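Phosphoglycerol transferase GacH (Streptococcus pyogenes MGAS5005, PDB 6DGM) is a membrane phosphoglycerol transferase whose sulfatase-like domain binds manganese and sn-glycerol-1-phosphate and probably adds glycerol phosphate to streptococcal rhamnose polysaccharide. Local coordinates at residues 70-75 with 292-297; 93-98 with 309-314; 215-220 with 242-247. One frame throughout, in Å; residues are numbered along the deposited sequence.

Contact 1 (70-75 with 292-297)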
loop_
_atom_site.group_PDB
_atom_site.type_symbol
_atom_site.label_atom_id
_atom_site.label_comp_id
_atom_site.label_asym_id
_atom_site.label_seq_id
_atom_site.Cartn_x
_atom_site.Cartn_y
_atom_site.Cartn_z
ATOM N N ALA A 70 -7.305 -16.700 5.898
ATOM C CA ALA A 70 -7.392 -17.740 4.886
ATOM C C ALA A 70 -6.921 -17.223 3.532
ATOM O O ALA A 70 -6.285 -17.955 2.766
ATOM C CB ALA A 70 -8.827 -18.234 4.790
ATOM N N ILE A 71 -7.257 -15.978 3.208
ATOM C CA ILE A 71 -6.757 -15.377 1.976
ATOM C C ILE A 71 -5.234 -15.317 2.004
ATOM O O ILE A 71 -4.560 -15.708 1.041
ATOM C CB ILE A 71 -7.392 -13.992 1.760
ATOM C CG1 ILE A 71 -8.886 -14.142 1.478
ATOM C CG2 ILE A 71 -6.671 -13.266 0.622
ATOM C CD1 ILE A 71 -9.689 -12.893 1.795
ATOM N N LYS A 72 -4.663 -14.851 3.121
ATOM C CA LYS A 72 -3.210 -14.750 3.227
ATOM C C LYS A 72 -2.545 -16.111 3.022
ATOM O O LYS A 72 -1.474 -16.209 2.411
ATOM C CB LYS A 72 -2.823 -14.162 4.586
ATOM C CG LYS A 72 -3.217 -12.694 4.775
ATOM C CD LYS A 72 -2.758 -12.134 6.126
ATOM C CE LYS A 72 -1.250 -11.929 6.166
ATOM N NZ LYS A 72 -0.753 -11.643 7.537
ATOM N N ASN A 73 -3.170 -17.178 3.522
ATOM C CA ASN A 73 -2.593 -18.501 3.366
ATOM C C ASN A 73 -2.609 -18.975 1.915
ATOM O O ASN A 73 -1.843 -19.880 1.573
ATOM C CB ASN A 73 -3.347 -19.505 4.241
ATOM C CG ASN A 73 -3.006 -19.374 5.710
ATOM O OD1 ASN A 73 -1.901 -18.958 6.074
ATOM N ND2 ASN A 73 -3.956 -19.737 6.569
ATOM N N SER A 74 -3.446 -18.368 1.060
ATOM C CA SER A 74 -3.700 -18.852 -0.291
ATOM C C SER A 74 -2.915 -18.112 -1.361
ATOM O O SER A 74 -2.953 -18.511 -2.529
ATOM C CB SER A 74 -5.191 -18.699 -0.643
ATOM O OG SER A 74 -5.548 -17.330 -0.893
ATOM N N THR A 75 -2.223 -17.043 -1.006
ATOM C CA THR A 75 -1.622 -16.187 -2.013
ATOM C C THR A 75 -0.446 -15.464 -1.376
ATOM O O THR A 75 -0.220 -15.555 -0.168
ATOM C CB THR A 75 -2.653 -15.194 -2.565
ATOM O OG1 THR A 75 -2.124 -14.582 -3.744
ATOM C CG2 THR A 75 -3.018 -14.131 -1.532
ATOM N N ASP A 292 -0.949 -6.306 8.270
ATOM C CA ASP A 292 -1.166 -7.403 7.325
ATOM C C ASP A 292 -1.262 -6.904 5.894
ATOM O O ASP A 292 -1.792 -5.823 5.638
ATOM C CB ASP A 292 -2.470 -8.118 7.687
ATOM C CG ASP A 292 -2.438 -8.687 9.084
ATOM O OD1 ASP A 292 -2.772 -7.938 10.041
ATOM O OD2 ASP A 292 -2.042 -9.874 9.228
ATOM N N TYR A 293 -0.748 -7.700 4.960
ATOM C CA TYR A 293 -0.972 -7.434 3.548
ATOM C C TYR A 293 -1.191 -8.747 2.800
ATOM O O TYR A 293 -0.748 -9.819 3.219
ATOM C CB TYR A 293 0.189 -6.658 2.885
ATOM C CG TYR A 293 1.315 -7.557 2.392
ATOM C CD1 TYR A 293 1.293 -8.076 1.102
ATOM C CD2 TYR A 293 2.381 -7.914 3.223
ATOM C CE1 TYR A 293 2.284 -8.917 0.658
ATOM C CE2 TYR A 293 3.381 -8.761 2.780
ATOM C CZ TYR A 293 3.331 -9.253 1.494
ATOM O OH TYR A 293 4.308 -10.094 1.015
ATOM N N PHE A 294 -1.875 -8.639 1.667
ATOM C CA PHE A 294 -1.921 -9.723 0.697
ATOM C C PHE A 294 -1.999 -9.148 -0.711
ATOM O O PHE A 294 -2.415 -8.004 -0.921
ATOM C CB PHE A 294 -3.039 -10.747 0.972
ATOM C CG PHE A 294 -4.451 -10.222 0.834
ATOM C CD1 PHE A 294 -5.011 -10.017 -0.408
ATOM C CD2 PHE A 294 -5.238 -10.001 1.959
ATOM C CE1 PHE A 294 -6.305 -9.564 -0.546
ATOM C CE2 PHE A 294 -6.548 -9.562 1.830
ATOM C CZ PHE A 294 -7.085 -9.350 0.576
ATOM N N ILE A 295 -1.579 -9.964 -1.673
ATOM C CA ILE A 295 -1.631 -9.638 -3.089
ATOM C C ILE A 295 -2.366 -10.809 -3.728
ATOM O O ILE A 295 -1.844 -11.927 -3.751
ATOM C CB ILE A 295 -0.235 -9.444 -3.694
ATOM C CG1 ILE A 295 0.501 -8.301 -2.975
ATOM C CG2 ILE A 295 -0.366 -9.135 -5.174
ATOM C CD1 ILE A 295 1.924 -8.023 -3.480
ATOM N N TRP A 296 -3.608 -10.571 -4.168
ATOM C CA TRP A 296 -4.527 -11.629 -4.577
ATOM C C TRP A 296 -5.076 -11.310 -5.959
ATOM O O TRP A 296 -5.571 -10.201 -6.182
ATOM C CB TRP A 296 -5.695 -11.700 -3.584
ATOM C CG TRP A 296 -6.791 -12.689 -3.910
ATOM C CD1 TRP A 296 -6.893 -13.963 -3.453
ATOM C CD2 TRP A 296 -7.939 -12.468 -4.742
ATOM N NE1 TRP A 296 -8.026 -14.555 -3.943
ATOM C CE2 TRP A 296 -8.686 -13.660 -4.741
ATOM C CE3 TRP A 296 -8.396 -11.386 -5.495
ATOM C CZ2 TRP A 296 -9.883 -13.800 -5.456
ATOM C CZ3 TRP A 296 -9.580 -11.517 -6.197
ATOM C CH2 TRP A 296 -10.317 -12.714 -6.169
ATOM N N SER A 297 -5.003 -12.289 -6.868
ATOM C CA SER A 297 -5.601 -12.215 -8.197
ATOM C C SER A 297 -6.860 -13.074 -8.256
ATOM O O SER A 297 -7.024 -14.036 -7.498
ATOM C CB SER A 297 -4.621 -12.702 -9.274
ATOM O OG SER A 297 -3.382 -12.029 -9.213
#
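Ile-71 sets its CG2 methyl over one face of the Phe-294 ring. The methyl lies 3.6 Å from the ring centroid and 4° off the normal, a centred CH-pi contact. CG2 is anti to the backbone N, which turns it toward the strand. Phe-294 also meets the ring of Phe-267 on the adjoining strand, the two planes being nearly parallel. The indole of Trp-296 is approached differently. Thr-75 CG2 and Ser-74 OG sit at its edge, near its plane. The same Ile-71 CG2 reaches Trp-296 CD1 obliquely at 4.1 Å, so one methyl serves both aromatic groups. Leu-253, on helix 229-257, touches both Ile-71 and Trp-296.

The contact packs the end of helix 66-74 on the central mixed sheet of the alkaline phosphatase-like fold. The axes of the short segments 70-74 and 292-297 approach to 8.2 Å at an angle of 60°. Strand 290-297 runs antiparallel to 77-81, which follows the helix, and to 263-269, which leads to the manganese ligands Asp-270 and His-271.

Polar bonds flank this packing, at Asp-292 and at Ile-295. Lys-72 NZ forms a salt bridge with Asp-292 OD2 at 2.8 Å, on the anti lone pair. The lysine chain bends at chi3 (72°), and its CE passes Tyr-293 O at 3.7 Å. The other oxygen, Asp-292 OD1, is held by Arg-54 and by Asp-51 N. At the far end Thr-75 OG1 donates to Ile-295 O at 2.7 Å, slightly tilted from the carbonyl plane. Ser-74 bonds within its own segment: its OG donates to Ile-71 O at 2.7 Å, in the carbonyl plane and on a lone pair. That oxygen also accepts from Ser-74 N.

Contact 2 (93-98 with 309-314)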
loop_
_atom_site.group_PDB
_atom_site.type_symbol
_atom_site.label_atom_id
_atom_site.label_comp_id
_atom_site.label_asym_id
_atom_site.label_seq_id
_atom_site.Cartn_x
_atom_site.Cartn_y
_atom_site.Cartn_z
ATOM N N GLU A 93 0.380 5.464 1.539
ATOM C CA GLU A 93 -0.239 5.571 0.226
ATOM C C GLU A 93 0.756 6.049 -0.827
ATOM O O GLU A 93 0.895 5.432 -1.893
ATOM C CB GLU A 93 -1.398 6.553 0.353
ATOM C CG GLU A 93 -2.347 6.632 -0.836
ATOM C CD GLU A 93 -3.324 7.770 -0.636
ATOM O OE1 GLU A 93 -3.677 8.031 0.533
ATOM O OE2 GLU A 93 -3.698 8.433 -1.627
ATOM N N PHE A 94 1.464 7.147 -0.543
ATOM C CA PHE A 94 2.481 7.666 -1.456
ATOM C C PHE A 94 3.503 6.596 -1.813
ATOM O O PHE A 94 3.904 6.452 -2.976
ATOM C CB PHE A 94 3.197 8.850 -0.783
ATOM C CG PHE A 94 4.417 9.347 -1.520
ATOM C CD1 PHE A 94 5.660 8.738 -1.346
ATOM C CD2 PHE A 94 4.335 10.445 -2.357
ATOM C CE1 PHE A 94 6.804 9.206 -2.002
ATOM C CE2 PHE A 94 5.478 10.933 -3.016
ATOM C CZ PHE A 94 6.706 10.298 -2.855
ATOM N N GLN A 95 3.945 5.838 -0.818
ATOM C CA GLN A 95 4.965 4.824 -1.052
ATOM C C GLN A 95 4.437 3.695 -1.931
ATOM O O GLN A 95 5.171 3.174 -2.792
ATOM C CB GLN A 95 5.462 4.290 0.288
ATOM C CG GLN A 95 6.219 5.325 1.100
ATOM C CD GLN A 95 6.635 4.802 2.420
ATOM O OE1 GLN A 95 7.675 4.167 2.534
ATOM N NE2 GLN A 95 5.813 5.032 3.443
ATOM N N THR A 96 3.164 3.313 -1.769
ATOM C CA THR A 96 2.643 2.278 -2.664
ATOM C C THR A 96 2.642 2.761 -4.111
ATOM O O THR A 96 2.961 1.996 -5.035
ATOM C CB THR A 96 1.235 1.817 -2.264
ATOM O OG1 THR A 96 0.253 2.820 -2.576
ATOM C CG2 THR A 96 1.168 1.444 -0.788
ATOM N N LEU A 97 2.287 4.015 -4.339
ATOM C CA LEU A 97 2.139 4.480 -5.709
ATOM C C LEU A 97 3.484 4.728 -6.382
ATOM O O LEU A 97 3.664 4.350 -7.547
ATOM C CB LEU A 97 1.315 5.758 -5.740
ATOM C CG LEU A 97 -0.145 5.654 -5.300
ATOM C CD1 LEU A 97 -0.763 7.024 -5.346
ATOM C CD2 LEU A 97 -0.917 4.669 -6.179
ATOM N N THR A 98 4.421 5.366 -5.683
ATOM C CA THR A 98 5.701 5.729 -6.275
ATOM C C THR A 98 6.773 4.663 -6.101
ATOM O O THR A 98 7.717 4.605 -6.905
ATOM C CB THR A 98 6.251 7.017 -5.637
ATOM O OG1 THR A 98 6.542 6.795 -4.252
ATOM C CG2 THR A 98 5.264 8.177 -5.783
ATOM N N ILE A 309 7.680 -7.009 4.233
ATOM C CA ILE A 309 8.073 -6.039 3.223
ATOM C C ILE A 309 7.590 -4.663 3.665
ATOM O O ILE A 309 6.905 -4.513 4.676
ATOM C CB ILE A 309 7.547 -6.393 1.823
ATOM C CG1 ILE A 309 6.021 -6.350 1.775
ATOM C CG2 ILE A 309 8.077 -7.785 1.396
ATOM C CD1 ILE A 309 5.468 -6.754 0.406
ATOM N N ASN A 310 7.983 -3.655 2.900
ATOM C CA ASN A 310 7.598 -2.275 3.147
ATOM C C ASN A 310 6.493 -1.880 2.183
ATOM O O ASN A 310 6.310 -2.498 1.136
ATOM C CB ASN A 310 8.811 -1.385 2.869
ATOM C CG ASN A 310 8.819 -0.132 3.704
ATOM O OD1 ASN A 310 8.551 -0.166 4.910
ATOM N ND2 ASN A 310 9.131 0.996 3.067
ATOM N N SER A 311 5.767 -0.811 2.533
ATOM C CA SER A 311 4.717 -0.319 1.640
ATOM C C SER A 311 5.274 0.045 0.263
ATOM O O SER A 311 4.591 -0.119 -0.756
ATOM C CB SER A 311 4.008 0.892 2.257
ATOM O OG SER A 311 4.878 2.001 2.503
ATOM N N SER A 312 6.512 0.541 0.215
ATOM C CA SER A 312 7.134 0.940 -1.036
ATOM C C SER A 312 7.443 -0.240 -1.944
ATOM O O SER A 312 7.720 -0.030 -3.127
ATOM C CB SER A 312 8.420 1.719 -0.736
ATOM O OG SER A 312 9.269 0.949 0.090
ATOM N N ASP A 313 7.409 -1.467 -1.421
ATOM C CA ASP A 313 7.728 -2.664 -2.173
ATOM C C ASP A 313 6.537 -3.247 -2.926
ATOM O O ASP A 313 6.716 -4.208 -3.672
ATOM C CB ASP A 313 8.224 -3.768 -1.221
ATOM C CG ASP A 313 9.581 -3.486 -0.612
ATOM O OD1 ASP A 313 10.464 -2.932 -1.307
ATOM O OD2 ASP A 313 9.753 -3.834 0.582
ATOM N N PHE A 314 5.319 -2.718 -2.720
ATOM C CA PHE A 314 4.144 -3.410 -3.233
ATOM C C PHE A 314 4.161 -3.516 -4.753
ATOM O O PHE A 314 3.784 -4.555 -5.300
ATOM C CB PHE A 314 2.857 -2.737 -2.777
ATOM C CG PHE A 314 2.484 -3.022 -1.336
ATOM C CD1 PHE A 314 2.834 -4.204 -0.703
ATOM C CD2 PHE A 314 1.772 -2.094 -0.623
ATOM C CE1 PHE A 314 2.472 -4.428 0.630
ATOM C CE2 PHE A 314 1.411 -2.312 0.698
ATOM C CZ PHE A 314 1.746 -3.474 1.316
HETATM O O HOH W 1 5.039 0.249 -4.383
#
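Thr-96, whose methyl meets Phe-314, turns its hydroxyl back on its own helix. Glu-93 O takes two bonds there, one from Thr-96 OG1 at 2.8 Å and one from Leu-97 N. OG1 lies between the backbone N and the carbonyl carbon (chi1 73°). This leaves CG2 anti to the carbonyl carbon, where it touches Phe-314 CD2 at 3.6 Å, at the ring edge.

Helix 89-98 starts at the manganese ligand Thr-89. The contact sets it against the turn that joins edge strand 308-310, in the central sheet of the alkaline phosphatase-like domain, to helix 314-321. Within this turn Asn-310 N donates to Asp-313 OD2 at 2.9 Å.

Ser-311 OG lies alongside the Gln-95 side chain, 3.2 Å from CB and 3.3 Å from CD. The Gln-95 amide is fixed elsewhere: NE2 donates to Asp-83 and Asn-91 O, and OE1 accepts from Phe-102 N. Ser-312 CA points its hydrogen almost straight at Gln-95 O, 3.5 Å away with 170° at the hydrogen. A water bridges Thr-96 O (2.8 Å) and, weakly, Ser-312 O (3.0 Å); other acceptors nearby may compete for its protons.

Contact 3 (215-220 with 242-247)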
loop_
_atom_site.group_PDB
_atom_site.type_symbol
_atom_site.label_atom_id
_atom_site.label_comp_id
_atom_site.label_asym_id
_atom_site.label_seq_id
_atom_site.Cartn_x
_atom_site.Cartn_y
_atom_site.Cartn_z
ATOM N N ASP A 215 -21.312 -1.961 19.127
ATOM C CA ASP A 215 -21.811 -2.804 20.196
ATOM C C ASP A 215 -21.998 -4.252 19.791
ATOM O O ASP A 215 -22.198 -5.093 20.674
ATOM C CB ASP A 215 -23.141 -2.243 20.712
ATOM C CG ASP A 215 -22.926 -1.038 21.599
ATOM O OD1 ASP A 215 -22.299 -1.243 22.649
ATOM O OD2 ASP A 215 -23.291 0.093 21.213
ATOM N N TYR A 216 -21.917 -4.571 18.501
ATOM C CA TYR A 216 -22.208 -5.912 18.014
ATOM C C TYR A 216 -21.199 -6.270 16.939
ATOM O O TYR A 216 -20.719 -5.389 16.219
ATOM C CB TYR A 216 -23.648 -5.986 17.462
ATOM C CG TYR A 216 -24.632 -5.464 18.485
ATOM C CD1 TYR A 216 -24.952 -6.211 19.602
ATOM C CD2 TYR A 216 -25.188 -4.193 18.368
ATOM C CE1 TYR A 216 -25.790 -5.738 20.556
ATOM C CE2 TYR A 216 -26.044 -3.712 19.324
ATOM C CZ TYR A 216 -26.344 -4.482 20.417
ATOM O OH TYR A 216 -27.192 -4.005 21.382
ATOM N N PRO A 217 -20.835 -7.555 16.821
ATOM C CA PRO A 217 -21.317 -8.715 17.587
ATOM C C PRO A 217 -20.915 -8.684 19.061
ATOM O O PRO A 217 -19.736 -8.570 19.363
ATOM C CB PRO A 217 -20.636 -9.899 16.885
ATOM C CG PRO A 217 -20.273 -9.392 15.534
ATOM C CD PRO A 217 -19.940 -7.954 15.719
ATOM N N GLU A 218 -21.891 -8.794 19.968
ATOM C CA GLU A 218 -21.592 -8.640 21.387
ATOM C C GLU A 218 -20.730 -9.775 21.909
ATOM O O GLU A 218 -20.025 -9.590 22.910
ATOM C CB GLU A 218 -22.879 -8.532 22.204
ATOM C CG GLU A 218 -23.749 -9.745 22.171
ATOM C CD GLU A 218 -25.037 -9.509 22.954
ATOM O OE1 GLU A 218 -26.059 -10.155 22.640
ATOM O OE2 GLU A 218 -25.009 -8.656 23.868
ATOM N N GLU A 219 -20.758 -10.934 21.251
ATOM C CA GLU A 219 -19.932 -12.051 21.685
ATOM C C GLU A 219 -18.444 -11.785 21.466
ATOM O O GLU A 219 -17.609 -12.465 22.077
ATOM C CB GLU A 219 -20.345 -13.337 20.965
ATOM C CG GLU A 219 -20.279 -13.283 19.447
ATOM C CD GLU A 219 -21.590 -12.823 18.789
ATOM O OE1 GLU A 219 -22.369 -12.073 19.423
ATOM O OE2 GLU A 219 -21.836 -13.219 17.622
ATOM N N ILE A 220 -18.094 -10.824 20.623
ATOM C CA ILE A 220 -16.689 -10.472 20.431
ATOM C C ILE A 220 -16.285 -9.511 21.536
ATOM O O ILE A 220 -16.809 -8.395 21.626
ATOM C CB ILE A 220 -16.446 -9.853 19.048
ATOM C CG1 ILE A 220 -16.689 -10.884 17.952
ATOM C CG2 ILE A 220 -15.020 -9.288 18.958
ATOM C CD1 ILE A 220 -16.630 -10.294 16.589
ATOM N N LEU A 242 -13.515 -4.920 12.835
ATOM C CA LEU A 242 -12.716 -5.774 11.962
ATOM C C LEU A 242 -13.521 -6.969 11.465
ATOM O O LEU A 242 -13.336 -7.422 10.325
ATOM C CB LEU A 242 -11.465 -6.289 12.664
ATOM C CG LEU A 242 -10.274 -5.356 12.793
ATOM C CD1 LEU A 242 -9.069 -6.178 13.275
ATOM C CD2 LEU A 242 -9.917 -4.620 11.517
ATOM N N SER A 243 -14.384 -7.525 12.328
ATOM C CA SER A 243 -15.155 -8.701 11.934
ATOM C C SER A 243 -16.039 -8.409 10.723
ATOM O O SER A 243 -16.251 -9.300 9.883
ATOM C CB SER A 243 -15.966 -9.225 13.124
ATOM O OG SER A 243 -17.180 -8.508 13.291
ATOM N N PHE A 244 -16.563 -7.179 10.614
ATOM C CA PHE A 244 -17.343 -6.807 9.433
ATOM C C PHE A 244 -16.435 -6.663 8.220
ATOM O O PHE A 244 -16.731 -7.176 7.136
ATOM C CB PHE A 244 -18.102 -5.486 9.652
ATOM C CG PHE A 244 -19.235 -5.579 10.632
ATOM C CD1 PHE A 244 -20.455 -6.094 10.244
ATOM C CD2 PHE A 244 -19.092 -5.113 11.934
ATOM C CE1 PHE A 244 -21.516 -6.181 11.149
ATOM C CE2 PHE A 244 -20.139 -5.212 12.839
ATOM C CZ PHE A 244 -21.354 -5.737 12.448
ATOM N N THR A 245 -15.309 -5.967 8.389
ATOM C CA THR A 245 -14.370 -5.833 7.285
ATOM C C THR A 245 -13.949 -7.194 6.773
ATOM O O THR A 245 -13.845 -7.406 5.562
ATOM C CB THR A 245 -13.145 -5.049 7.731
ATOM O OG1 THR A 245 -13.552 -3.707 8.036
ATOM C CG2 THR A 245 -12.058 -5.029 6.648
ATOM N N ASP A 246 -13.740 -8.137 7.688
ATOM C CA ASP A 246 -13.267 -9.455 7.303
ATOM C C ASP A 246 -14.283 -10.158 6.417
ATOM O O ASP A 246 -13.934 -10.694 5.356
ATOM C CB ASP A 246 -12.982 -10.262 8.561
ATOM C CG ASP A 246 -12.400 -11.612 8.259
ATOM O OD1 ASP A 246 -11.240 -11.662 7.813
ATOM O OD2 ASP A 246 -13.102 -12.613 8.481
ATOM N N LYS A 247 -15.554 -10.148 6.825
ATOM C CA LYS A 247 -16.601 -10.775 6.021
ATOM C C LYS A 247 -16.810 -10.046 4.701
ATOM O O LYS A 247 -17.010 -10.689 3.660
ATOM C CB LYS A 247 -17.901 -10.834 6.812
ATOM C CG LYS A 247 -17.820 -11.721 8.027
ATOM C CD LYS A 247 -19.125 -11.665 8.807
ATOM C CE LYS A 247 -19.014 -12.426 10.112
ATOM N NZ LYS A 247 -17.944 -11.858 10.981
#
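Pro-217 and Ile-220, the first and last residues of a type I beta turn, rest against Ser-243 on helix 229-257. The turn lies in the loop between strands 200-204 and 222-224, far from the metal and ligand sites. It is closed by Ile-220 N donating to Pro-217 O at 3.1 Å. A cis peptide bond precedes Pro-217.

The van der Waals contacts are few, and the buried area is small, 149 Å². Ile-220 CD1 touches Ser-243 CB at 3.7 Å. The proline ring uses its CD. This atom lies 3.7 Å from Ser-243 OG and makes an apolar contact with Phe-244 CE2 at 4.0 Å. The proline ring and the Phe-244 side chain run past one another, pointing opposite ways.

One carbonyl meets an aromatic edge. Tyr-216 O lies near the plane of the Phe-244 ring, 3.4 Å from CE2. Phe-244 CG is anti to the carbonyl carbon (chi1 -70°), which brings it toward Tyr-216 and Pro-217.

The hydrogen bonds here lie within one segment or go to neighbouring residues. Ser-243 OG donates to Arg-240 O, three residues back in the helix. The Arg-240 side chain in turn binds Ile-220 O and, weakly, Pro-217 O and Glu-218 O, so it joins the helix to the turn. Further along the helix, Asp-246 accepts from Asn-67 N and Ile-68 N. Lys-247 folds back over the helix: its NZ donates to Ser-243 O at 3.3 Å from above the carbonyl plane, while Lys-247 N reaches that oxygen from the opposite face.

Overall arrangement
From the N terminus, residues 70-75 come first and 93-98 second. Contact 3 then closes a short loop of 21 residues between 215-220 and 242-247. Contact 1 is completed at 292-297, and contact 2 at 309-314. Contacts 1 and 2 therefore cross along the chain, and contact 3 nests inside both of their long loops. Contacts 1 and 2 reach the same sheet, through strands 290-297 and 308-310, and their centres are about 17 Å apart. They touch where Tyr-293 packs on Ile-309 and Phe-314. Contact 3 touches neither and ties a peripheral turn to helix 229-257, which also borders contact 1 through Leu-253.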